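Local coordinates for protein nonribosomal peptide synthase (Streptomyces sp. MJ635-86F5, PDB 5JJP) that adenylates an aliphatic beta-amino acid, probably at the expense of ATP as in related ANL-superfamily ligases, at residues A270-W281 / P297-F308; S91-F101 / F229-I238. All coordinates share one frame; numbering follows the deposited sequence.

Interaction 1: A270-W281 / P297-F308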
loop_
_atom_site.group_PDB
_atom_site.type_symbol
_atom_site.label_atom_id
_atom_site.label_comp_id
_atom_site.label_asym_id
_atom_site.label_seq_id
_atom_site.Cartn_x
_atom_site.Cartn_y
_atom_site.Cartn_z
ATOM N N ALA A 270 -16.334 -8.851 12.043
ATOM C CA ALA A 270 -16.762 -7.631 12.702
ATOM C C ALA A 270 -15.973 -6.463 12.103
ATOM O O ALA A 270 -15.421 -5.625 12.815
ATOM C CB ALA A 270 -16.549 -7.727 14.213
ATOM N N ILE A 271 -16.024 -6.380 10.781
ATOM C CA ILE A 271 -15.288 -5.346 10.049
ATOM C C ILE A 271 -15.896 -3.937 10.209
ATOM O O ILE A 271 -17.100 -3.739 9.963
ATOM C CB ILE A 271 -15.242 -5.715 8.557
ATOM C CG1 ILE A 271 -14.523 -7.047 8.376
ATOM C CG2 ILE A 271 -14.579 -4.613 7.741
ATOM C CD1 ILE A 271 -13.065 -7.044 8.828
ATOM N N THR A 272 -15.079 -2.969 10.642
ATOM C CA THR A 272 -15.525 -1.569 10.743
ATOM C C THR A 272 -15.172 -0.739 9.526
ATOM O O THR A 272 -15.816 0.265 9.264
ATOM C CB THR A 272 -14.945 -0.865 11.959
ATOM O OG1 THR A 272 -13.519 -0.827 11.868
ATOM C CG2 THR A 272 -15.358 -1.617 13.258
ATOM N N GLN A 273 -14.165 -1.148 8.763
ATOM C CA GLN A 273 -13.771 -0.351 7.597
ATOM C C GLN A 273 -13.395 -1.247 6.444
ATOM O O GLN A 273 -12.715 -2.252 6.631
ATOM C CB GLN A 273 -12.613 0.560 7.967
ATOM C CG GLN A 273 -12.171 1.490 6.835
ATOM C CD GLN A 273 -11.124 2.476 7.286
ATOM O OE1 GLN A 273 -9.948 2.270 7.062
ATOM N NE2 GLN A 273 -11.549 3.514 7.995
ATOM N N VAL A 274 -13.922 -0.938 5.273
ATOM C CA VAL A 274 -13.620 -1.717 4.110
ATOM C C VAL A 274 -12.785 -0.881 3.136
ATOM O O VAL A 274 -13.108 0.269 2.859
ATOM C CB VAL A 274 -14.845 -2.214 3.393
ATOM C CG1 VAL A 274 -14.430 -2.837 2.057
ATOM C CG2 VAL A 274 -15.561 -3.245 4.210
ATOM N N HIS A 275 -11.684 -1.463 2.685
ATOM C CA HIS A 275 -10.852 -0.904 1.627
ATOM C C HIS A 275 -11.069 -1.719 0.365
ATOM O O HIS A 275 -11.038 -2.951 0.409
ATOM C CB HIS A 275 -9.352 -1.034 1.968
ATOM C CG HIS A 275 -8.904 -0.183 3.106
ATOM N ND1 HIS A 275 -7.581 -0.061 3.458
ATOM C CD2 HIS A 275 -9.596 0.590 3.967
ATOM C CE1 HIS A 275 -7.469 0.768 4.470
ATOM N NE2 HIS A 275 -8.688 1.148 4.826
ATOM N N GLY A 276 -11.252 -1.042 -0.739
ATOM C CA GLY A 276 -11.454 -1.727 -2.005
ATOM C C GLY A 276 -11.663 -0.768 -3.152
ATOM O O GLY A 276 -11.840 0.417 -2.929
ATOM N N VAL A 277 -11.601 -1.275 -4.381
ATOM C CA VAL A 277 -12.014 -0.476 -5.567
ATOM C C VAL A 277 -13.534 -0.290 -5.546
ATOM O O VAL A 277 -14.228 -1.076 -4.955
ATOM C CB VAL A 277 -11.566 -1.115 -6.909
ATOM C CG1 VAL A 277 -10.034 -1.133 -7.009
ATOM C CG2 VAL A 277 -12.099 -2.537 -7.094
ATOM N N PRO A 278 -14.040 0.770 -6.166
ATOM C CA PRO A 278 -15.467 1.031 -6.227
ATOM C C PRO A 278 -16.300 -0.142 -6.723
ATOM O O PRO A 278 -17.328 -0.413 -6.167
ATOM C CB PRO A 278 -15.554 2.170 -7.251
ATOM C CG PRO A 278 -14.288 2.922 -7.071
ATOM C CD PRO A 278 -13.258 1.858 -6.799
ATOM N N SER A 279 -15.856 -0.801 -7.794
ATOM C CA SER A 279 -16.599 -1.899 -8.451
ATOM C C SER A 279 -16.805 -3.096 -7.564
ATOM O O SER A 279 -17.651 -3.920 -7.835
ATOM C CB SER A 279 -15.868 -2.361 -9.715
ATOM O OG SER A 279 -14.574 -2.901 -9.420
ATOM N N LEU A 280 -16.010 -3.224 -6.513
ATOM C CA LEU A 280 -16.268 -4.211 -5.473
ATOM C C LEU A 280 -17.748 -4.260 -5.090
ATOM O O LEU A 280 -18.286 -5.327 -4.803
ATOM C CB LEU A 280 -15.439 -3.863 -4.239
ATOM C CG LEU A 280 -15.801 -4.566 -2.956
ATOM C CD1 LEU A 280 -15.536 -6.051 -3.116
ATOM C CD2 LEU A 280 -14.972 -4.006 -1.806
ATOM N N TRP A 281 -18.373 -3.092 -5.008
ATOM C CA TRP A 281 -19.714 -2.980 -4.437
ATOM C C TRP A 281 -20.851 -3.250 -5.436
ATOM O O TRP A 281 -21.944 -3.573 -5.015
ATOM C CB TRP A 281 -19.886 -1.589 -3.810
ATOM C CG TRP A 281 -18.962 -1.387 -2.625
ATOM C CD1 TRP A 281 -17.756 -0.762 -2.631
ATOM C CD2 TRP A 281 -19.160 -1.856 -1.305
ATOM N NE1 TRP A 281 -17.205 -0.793 -1.386
ATOM C CE2 TRP A 281 -18.055 -1.458 -0.553
ATOM C CE3 TRP A 281 -20.172 -2.565 -0.681
ATOM C CZ2 TRP A 281 -17.921 -1.764 0.780
ATOM C CZ3 TRP A 281 -20.040 -2.848 0.689
ATOM C CH2 TRP A 281 -18.927 -2.469 1.382
ATOM N N PRO A 297 -21.807 -3.678 11.586
ATOM C CA PRO A 297 -20.539 -3.241 12.203
ATOM C C PRO A 297 -19.752 -2.257 11.380
ATOM O O PRO A 297 -18.868 -1.558 11.917
ATOM C CB PRO A 297 -19.737 -4.546 12.336
ATOM C CG PRO A 297 -20.758 -5.616 12.238
ATOM C CD PRO A 297 -21.820 -5.110 11.335
ATOM N N LEU A 298 -20.100 -2.146 10.111
ATOM C CA LEU A 298 -19.353 -1.327 9.160
ATOM C C LEU A 298 -19.620 0.156 9.405
ATOM O O LEU A 298 -20.762 0.578 9.345
ATOM C CB LEU A 298 -19.749 -1.688 7.726
ATOM C CG LEU A 298 -18.948 -1.029 6.597
ATOM C CD1 LEU A 298 -17.514 -1.487 6.637
ATOM C CD2 LEU A 298 -19.511 -1.325 5.227
ATOM N N ARG A 299 -18.559 0.922 9.682
ATOM C CA ARG A 299 -18.635 2.355 9.908
ATOM C C ARG A 299 -18.037 3.147 8.771
ATOM O O ARG A 299 -18.327 4.358 8.634
ATOM C CB ARG A 299 -17.884 2.733 11.170
ATOM C CG ARG A 299 -18.277 1.889 12.374
ATOM C CD ARG A 299 -17.562 2.353 13.599
ATOM N NE ARG A 299 -17.991 3.697 13.895
ATOM C CZ ARG A 299 -17.247 4.631 14.488
ATOM N NH1 ARG A 299 -17.748 5.829 14.636
ATOM N NH2 ARG A 299 -16.000 4.393 14.917
ATOM N N SER A 300 -17.194 2.528 7.945
ATOM C CA SER A 300 -16.460 3.322 6.983
ATOM C C SER A 300 -15.979 2.561 5.785
ATOM O O SER A 300 -15.760 1.379 5.848
ATOM C CB SER A 300 -15.287 3.996 7.671
ATOM O OG SER A 300 -14.522 3.035 8.348
ATOM N N ILE A 301 -15.792 3.274 4.680
ATOM C CA ILE A 301 -15.304 2.662 3.453
ATOM C C ILE A 301 -14.303 3.595 2.797
ATOM O O ILE A 301 -14.540 4.801 2.687
ATOM C CB ILE A 301 -16.444 2.426 2.456
ATOM C CG1 ILE A 301 -17.560 1.583 3.093
ATOM C CG2 ILE A 301 -15.917 1.734 1.217
ATOM C CD1 ILE A 301 -18.801 1.425 2.200
ATOM N N LEU A 302 -13.211 3.023 2.340
ATOM C CA LEU A 302 -12.161 3.741 1.632
ATOM C C LEU A 302 -12.023 3.149 0.239
ATOM O O LEU A 302 -11.860 1.906 0.112
ATOM C CB LEU A 302 -10.881 3.565 2.403
ATOM C CG LEU A 302 -9.600 4.152 1.838
ATOM C CD1 LEU A 302 -9.705 5.657 1.800
ATOM C CD2 LEU A 302 -8.370 3.768 2.655
ATOM N N PHE A 303 -12.229 3.964 -0.787
ATOM C CA PHE A 303 -12.050 3.510 -2.209
ATOM C C PHE A 303 -10.844 4.087 -2.845
ATOM O O PHE A 303 -10.519 5.214 -2.581
ATOM C CB PHE A 303 -13.029 4.097 -3.220
ATOM C CG PHE A 303 -14.390 4.170 -2.786
ATOM C CD1 PHE A 303 -15.096 3.006 -2.496
ATOM C CD2 PHE A 303 -15.020 5.388 -2.750
ATOM C CE1 PHE A 303 -16.421 3.065 -2.105
ATOM C CE2 PHE A 303 -16.342 5.459 -2.374
ATOM C CZ PHE A 303 -17.047 4.298 -2.042
ATOM N N SER A 304 -10.350 3.385 -3.856
ATOM C CA SER A 304 -9.406 3.985 -4.777
ATOM C C SER A 304 -9.205 3.182 -6.000
ATOM O O SER A 304 -9.562 2.015 -6.059
ATOM C CB SER A 304 -8.048 4.020 -4.115
ATOM O OG SER A 304 -7.590 2.695 -3.967
ATOM N N GLY A 305 -8.515 3.808 -6.948
ATOM C CA GLY A 305 -7.858 3.089 -8.043
ATOM C C GLY A 305 -8.743 2.940 -9.257
ATOM O O GLY A 305 -8.427 2.166 -10.184
ATOM N N GLU A 306 -9.842 3.697 -9.272
ATOM C CA GLU A 306 -10.859 3.488 -10.282
ATOM C C GLU A 306 -11.927 4.558 -10.109
ATOM O O GLU A 306 -12.198 4.999 -8.995
ATOM C CB GLU A 306 -11.336 2.030 -10.160
ATOM C CG GLU A 306 -12.726 1.663 -10.619
ATOM C CD GLU A 306 -13.100 0.253 -10.162
ATOM O OE1 GLU A 306 -12.271 -0.686 -10.271
ATOM O OE2 GLU A 306 -14.235 0.075 -9.674
ATOM N N ASP A 307 -12.446 5.057 -11.226
ATOM C CA ASP A 307 -13.532 6.029 -11.210
ATOM C C ASP A 307 -14.785 5.337 -10.687
ATOM O O ASP A 307 -15.047 4.212 -11.044
ATOM C CB ASP A 307 -13.775 6.619 -12.614
ATOM C CG ASP A 307 -12.866 7.835 -12.919
ATOM O OD1 ASP A 307 -12.082 7.764 -13.897
ATOM O OD2 ASP A 307 -12.930 8.862 -12.191
ATOM N N PHE A 308 -15.510 6.006 -9.794
ATOM C CA PHE A 308 -16.757 5.508 -9.201
ATOM C C PHE A 308 -17.930 6.200 -9.929
ATOM O O PHE A 308 -18.131 7.406 -9.732
ATOM C CB PHE A 308 -16.807 5.886 -7.696
ATOM C CG PHE A 308 -17.573 4.917 -6.821
ATOM C CD1 PHE A 308 -17.097 4.563 -5.551
ATOM C CD2 PHE A 308 -18.770 4.356 -7.242
ATOM C CE1 PHE A 308 -17.795 3.659 -4.755
ATOM C CE2 PHE A 308 -19.467 3.459 -6.439
ATOM C CZ PHE A 308 -18.984 3.110 -5.192
#
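H275 and L302 meet where two neighbouring parallel strands, 273-276 and 300-304, turn side chains to the same face of their sheet. Methyl CD2 of L302 lies over one face of the imidazole, 3.6 Å from the ring centroid of H275, a CH-pi contact offset toward the rim. At the ring's edge, in its plane, H275 NE2 donates to OE1 of Q273 at 2.8 Å. The amide is then gripped from both ends: Q273 NE2 reaches S300 OG at 3.0 Å, the acceptor lying in the amide plane, and also serves L216 O. The extended Q273 chain, CG opposite the backbone N (chi1 -177°), runs alongside the S300 hydroxyl and places the amide between S300 and H275. S300 OG passes the chain on to T272 O, which also accepts from the backbone N of R299 and S300; a small hydroxyl suits a place so close to the main chain.

The face bearing V274, I301 and F303 is largely apolar, though W281 NE1 is buried among its carbons without a partner in the model. The indole of W281 comes from the opposite direction to I301, whose CD1 packs obliquely on the benzo ring, 3.6 Å from W281 CZ2. The side chains of L298 and V274 cross at about a right angle, with CD1 of L298 3.6 Å from CG2 of V274. Helix 310-319 covers this side through L316 and L313. Beyond the strands, E306 slides past P278 so that OE2 accepts from S279 N at 2.6 Å, tying the loop to the short 3-10 turn; P278 lacks an N-H and suits its first position.

Backbone bonds such as L302 N to V274 O, 2.8 Å, complete the pairing. With helices linking the two strands, this is a beta-alpha-beta crossover in the parallel part of the mixed sheet of the AMP-binding domain, whose C-terminal strand ends border the nucleotide site in ANL relatives.

Interaction 2: S91-F101 / F229-I238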
loop_
_atom_site.group_PDB
_atom_site.type_symbol
_atom_site.label_atom_id
_atom_site.label_comp_id
_atom_site.label_asym_id
_atom_site.label_seq_id
_atom_site.Cartn_x
_atom_site.Cartn_y
_atom_site.Cartn_z
ATOM N N SER A 91 2.838 -14.592 -2.356
ATOM C CA SER A 91 1.917 -15.167 -1.411
ATOM C C SER A 91 0.613 -14.420 -1.423
ATOM O O SER A 91 0.574 -13.217 -1.702
ATOM C CB SER A 91 2.526 -15.149 0.008
ATOM O OG SER A 91 1.589 -15.450 1.039
ATOM N N PRO A 92 -0.496 -15.141 -1.158
ATOM C CA PRO A 92 -1.647 -14.343 -0.818
ATOM C C PRO A 92 -1.347 -13.567 0.472
ATOM O O PRO A 92 -0.492 -13.958 1.236
ATOM C CB PRO A 92 -2.766 -15.374 -0.642
ATOM C CG PRO A 92 -2.060 -16.640 -0.306
ATOM C CD PRO A 92 -0.752 -16.582 -1.003
ATOM N N ALA A 93 -2.068 -12.468 0.673
ATOM C CA ALA A 93 -1.986 -11.683 1.910
ATOM C C ALA A 93 -2.430 -12.504 3.133
ATOM O O ALA A 93 -3.589 -12.785 3.290
ATOM C CB ALA A 93 -2.842 -10.438 1.790
ATOM N N THR A 94 -1.485 -12.823 4.009
ATOM C CA THR A 94 -1.732 -13.588 5.227
ATOM C C THR A 94 -0.854 -13.041 6.309
ATOM O O THR A 94 0.132 -12.366 6.024
ATOM C CB THR A 94 -1.315 -15.065 5.049
ATOM O OG1 THR A 94 0.081 -15.146 4.755
ATOM C CG2 THR A 94 -2.120 -15.703 3.916
ATOM N N ALA A 95 -1.154 -13.385 7.557
ATOM C CA ALA A 95 -0.311 -12.966 8.658
ATOM C C ALA A 95 1.165 -13.321 8.422
ATOM O O ALA A 95 2.045 -12.524 8.709
ATOM C CB ALA A 95 -0.805 -13.606 9.987
ATOM N N ASP A 96 1.442 -14.533 7.966
ATOM C CA ASP A 96 2.831 -14.929 7.682
ATOM C C ASP A 96 3.486 -14.151 6.528
ATOM O O ASP A 96 4.699 -13.842 6.590
ATOM C CB ASP A 96 2.914 -16.424 7.405
ATOM C CG ASP A 96 2.856 -17.270 8.694
ATOM O OD1 ASP A 96 3.193 -16.707 9.777
ATOM O OD2 ASP A 96 2.513 -18.482 8.629
ATOM N N ALA A 97 2.715 -13.767 5.525
ATOM C CA ALA A 97 3.256 -12.944 4.439
ATOM C C ALA A 97 3.594 -11.546 4.976
ATOM O O ALA A 97 4.582 -10.916 4.569
ATOM C CB ALA A 97 2.247 -12.813 3.309
ATOM N N VAL A 98 2.801 -11.094 5.952
ATOM C CA VAL A 98 3.101 -9.792 6.580
ATOM C C VAL A 98 4.406 -9.892 7.383
ATOM O O VAL A 98 5.290 -9.041 7.269
ATOM C CB VAL A 98 1.925 -9.309 7.461
ATOM C CG1 VAL A 98 2.293 -8.015 8.183
ATOM C CG2 VAL A 98 0.658 -9.125 6.634
ATOM N N ALA A 99 4.527 -10.927 8.223
ATOM C CA ALA A 99 5.792 -11.155 8.942
ATOM C C ALA A 99 6.985 -11.177 7.939
ATOM O O ALA A 99 8.024 -10.581 8.185
ATOM C CB ALA A 99 5.748 -12.440 9.715
ATOM N N ALA A 100 6.814 -11.861 6.819
ATOM C CA ALA A 100 7.877 -11.911 5.765
ATOM C C ALA A 100 8.272 -10.557 5.215
ATOM O O ALA A 100 9.503 -10.256 5.097
ATOM C CB ALA A 100 7.446 -12.763 4.621
ATOM N N PHE A 101 7.280 -9.696 4.945
ATOM C CA PHE A 101 7.646 -8.391 4.385
ATOM C C PHE A 101 8.247 -7.484 5.434
ATOM O O PHE A 101 9.203 -6.763 5.146
ATOM C CB PHE A 101 6.572 -7.773 3.478
ATOM C CG PHE A 101 5.419 -7.102 4.170
ATOM C CD1 PHE A 101 4.120 -7.479 3.846
ATOM C CD2 PHE A 101 5.609 -5.986 4.966
ATOM C CE1 PHE A 101 3.045 -6.865 4.426
ATOM C CE2 PHE A 101 4.539 -5.326 5.505
ATOM C CZ PHE A 101 3.252 -5.769 5.234
ATOM N N PHE A 229 -2.378 -9.238 -2.834
ATOM C CA PHE A 229 -1.040 -8.896 -2.350
ATOM C C PHE A 229 -0.124 -8.268 -3.432
ATOM O O PHE A 229 0.778 -7.463 -3.104
ATOM C CB PHE A 229 -0.381 -10.132 -1.757
ATOM C CG PHE A 229 0.923 -9.857 -1.038
ATOM C CD1 PHE A 229 0.938 -9.160 0.157
ATOM C CD2 PHE A 229 2.136 -10.311 -1.547
ATOM C CE1 PHE A 229 2.136 -8.924 0.831
ATOM C CE2 PHE A 229 3.335 -10.046 -0.908
ATOM C CZ PHE A 229 3.344 -9.369 0.290
ATOM N N SER A 230 -0.374 -8.595 -4.684
ATOM C CA SER A 230 0.392 -8.037 -5.789
ATOM C C SER A 230 0.035 -6.572 -6.003
ATOM O O SER A 230 0.632 -5.920 -6.854
ATOM C CB SER A 230 0.096 -8.805 -7.100
ATOM O OG SER A 230 -1.307 -8.898 -7.330
ATOM N N PHE A 231 -0.990 -6.079 -5.309
ATOM C CA PHE A 231 -1.396 -4.687 -5.482
ATOM C C PHE A 231 -0.823 -3.817 -4.400
ATOM O O PHE A 231 -0.812 -4.159 -3.216
ATOM C CB PHE A 231 -2.924 -4.507 -5.524
ATOM C CG PHE A 231 -3.569 -4.919 -6.822
ATOM C CD1 PHE A 231 -3.729 -6.261 -7.142
ATOM C CD2 PHE A 231 -4.084 -3.970 -7.700
ATOM C CE1 PHE A 231 -4.360 -6.641 -8.321
ATOM C CE2 PHE A 231 -4.720 -4.353 -8.897
ATOM C CZ PHE A 231 -4.852 -5.690 -9.209
ATOM N N ASP A 232 -0.278 -2.704 -4.861
ATOM C CA ASP A 232 0.182 -1.600 -4.011
ATOM C C ASP A 232 -0.778 -1.279 -2.830
ATOM O O ASP A 232 -0.369 -1.040 -1.702
ATOM C CB ASP A 232 0.241 -0.389 -4.952
ATOM C CG ASP A 232 0.924 0.763 -4.353
ATOM O OD1 ASP A 232 1.881 0.535 -3.592
ATOM O OD2 ASP A 232 0.503 1.894 -4.630
ATOM N N PHE A 233 -2.062 -1.243 -3.140
ATOM C CA PHE A 233 -3.101 -0.893 -2.172
ATOM C C PHE A 233 -3.235 -1.916 -1.029
ATOM O O PHE A 233 -3.660 -1.561 0.059
ATOM C CB PHE A 233 -4.443 -0.723 -2.940
ATOM C CG PHE A 233 -5.549 -0.058 -2.151
ATOM C CD1 PHE A 233 -5.275 0.845 -1.117
ATOM C CD2 PHE A 233 -6.908 -0.318 -2.490
ATOM C CE1 PHE A 233 -6.308 1.431 -0.412
ATOM C CE2 PHE A 233 -7.947 0.287 -1.798
ATOM C CZ PHE A 233 -7.642 1.161 -0.758
ATOM N N CYS A 234 -2.852 -3.172 -1.269
ATOM C CA CYS A 234 -2.901 -4.178 -0.252
ATOM C C CYS A 234 -1.874 -3.899 0.823
ATOM O O CYS A 234 -2.216 -3.787 2.002
ATOM C CB CYS A 234 -2.674 -5.573 -0.826
ATOM S SG CYS A 234 -2.555 -6.887 0.401
ATOM N N LEU A 235 -0.621 -3.842 0.428
ATOM C CA LEU A 235 0.451 -3.501 1.317
ATOM C C LEU A 235 0.198 -2.156 2.051
ATOM O O LEU A 235 0.372 -2.057 3.268
ATOM C CB LEU A 235 1.773 -3.460 0.528
ATOM C CG LEU A 235 2.890 -2.594 1.079
ATOM C CD1 LEU A 235 3.426 -3.200 2.369
ATOM C CD2 LEU A 235 3.997 -2.455 0.033
ATOM N N GLY A 236 -0.207 -1.149 1.303
ATOM C CA GLY A 236 -0.559 0.144 1.889
ATOM C C GLY A 236 -1.630 0.060 2.997
ATOM O O GLY A 236 -1.513 0.735 4.024
ATOM N N GLY A 237 -2.679 -0.719 2.740
ATOM C CA GLY A 237 -3.817 -0.817 3.618
ATOM C C GLY A 237 -3.433 -1.534 4.863
ATOM O O GLY A 237 -3.801 -1.136 5.977
ATOM N N ILE A 238 -2.636 -2.570 4.704
ATOM C CA ILE A 238 -2.213 -3.343 5.836
ATOM C C ILE A 238 -1.282 -2.508 6.644
ATOM O O ILE A 238 -1.409 -2.451 7.891
ATOM C CB ILE A 238 -1.525 -4.626 5.417
ATOM C CG1 ILE A 238 -2.548 -5.595 4.807
ATOM C CG2 ILE A 238 -0.840 -5.298 6.600
ATOM C CD1 ILE A 238 -1.907 -6.867 4.287
HETATM O O HOH W 1 -3.767 -11.674 -1.491
#
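The F101 ring is held between two unlike surfaces: V98 O of its own helix lies over one face, and L235 CD1 lies over the opposite face, 4.1 Å from the ring centroid in a CH-pi contact. I238 CG2 meets F101 at the ring edge. The second ring, F229, receives F101 CD1 at its own edge and in its plane, 3.9 Å from F229 CE1, while the two side chains run obliquely to each other. F101 reaches these partners because its CG sits between the backbone N and carbonyl carbon (chi1 79°); F229 instead has CG opposite its N (chi1 -171°), extending the ring across to L89 of strand 87-90.

Around the aromatics the residues are small or branched. V98 and I238 approach tip to tip, their CG2 methyls 4.1 Å apart. A93 CB rests 3.8 Å from C234 SG, and its shortness lets the loop come close to the start of helix 232-238. S91 O approaches F229 CB at 3.2 Å. One water accepts from both A93 N at 2.9 Å and F229 N at 3.1 Å, giving two backbone N-H groups a shared partner where the loops converge. T94, the N-cap of helix 95-101, uses its hydroxyl to accept from A97 N.

The helical segments cross at -86° and stay well separated; F101, L235 and I238, with the loop residue F229, bridge the separation. This is packing of two loop-helix units within the five-layered alpha-beta-alpha-beta-alpha sandwich, one following strand 87-90 of the five-stranded mixed sheet, the other strand 222-225 of the six-stranded mixed sheet.

How the interactions relate
Interactions 1 and 2 have centres about 17 Å apart and come in series along the chain: the helical contact closes before the strand pair begins, all within the AMP-binding region. Strand 222-225, which leads into 229-238, lies next to strand 273-276, so interaction 2 joins the sheet of interaction 1 to the separate sheet holding strand 87-90. The two contacts touch directly through helix 232-243: F233 CE2 comes 3.3 Å from S304 OG and also packs on G276, while G237 CA lies 3.8 Å from H275 ND1. Helix 232-243 therefore packs on the strand pair of interaction 1 on one side and on helix 95-107 on another.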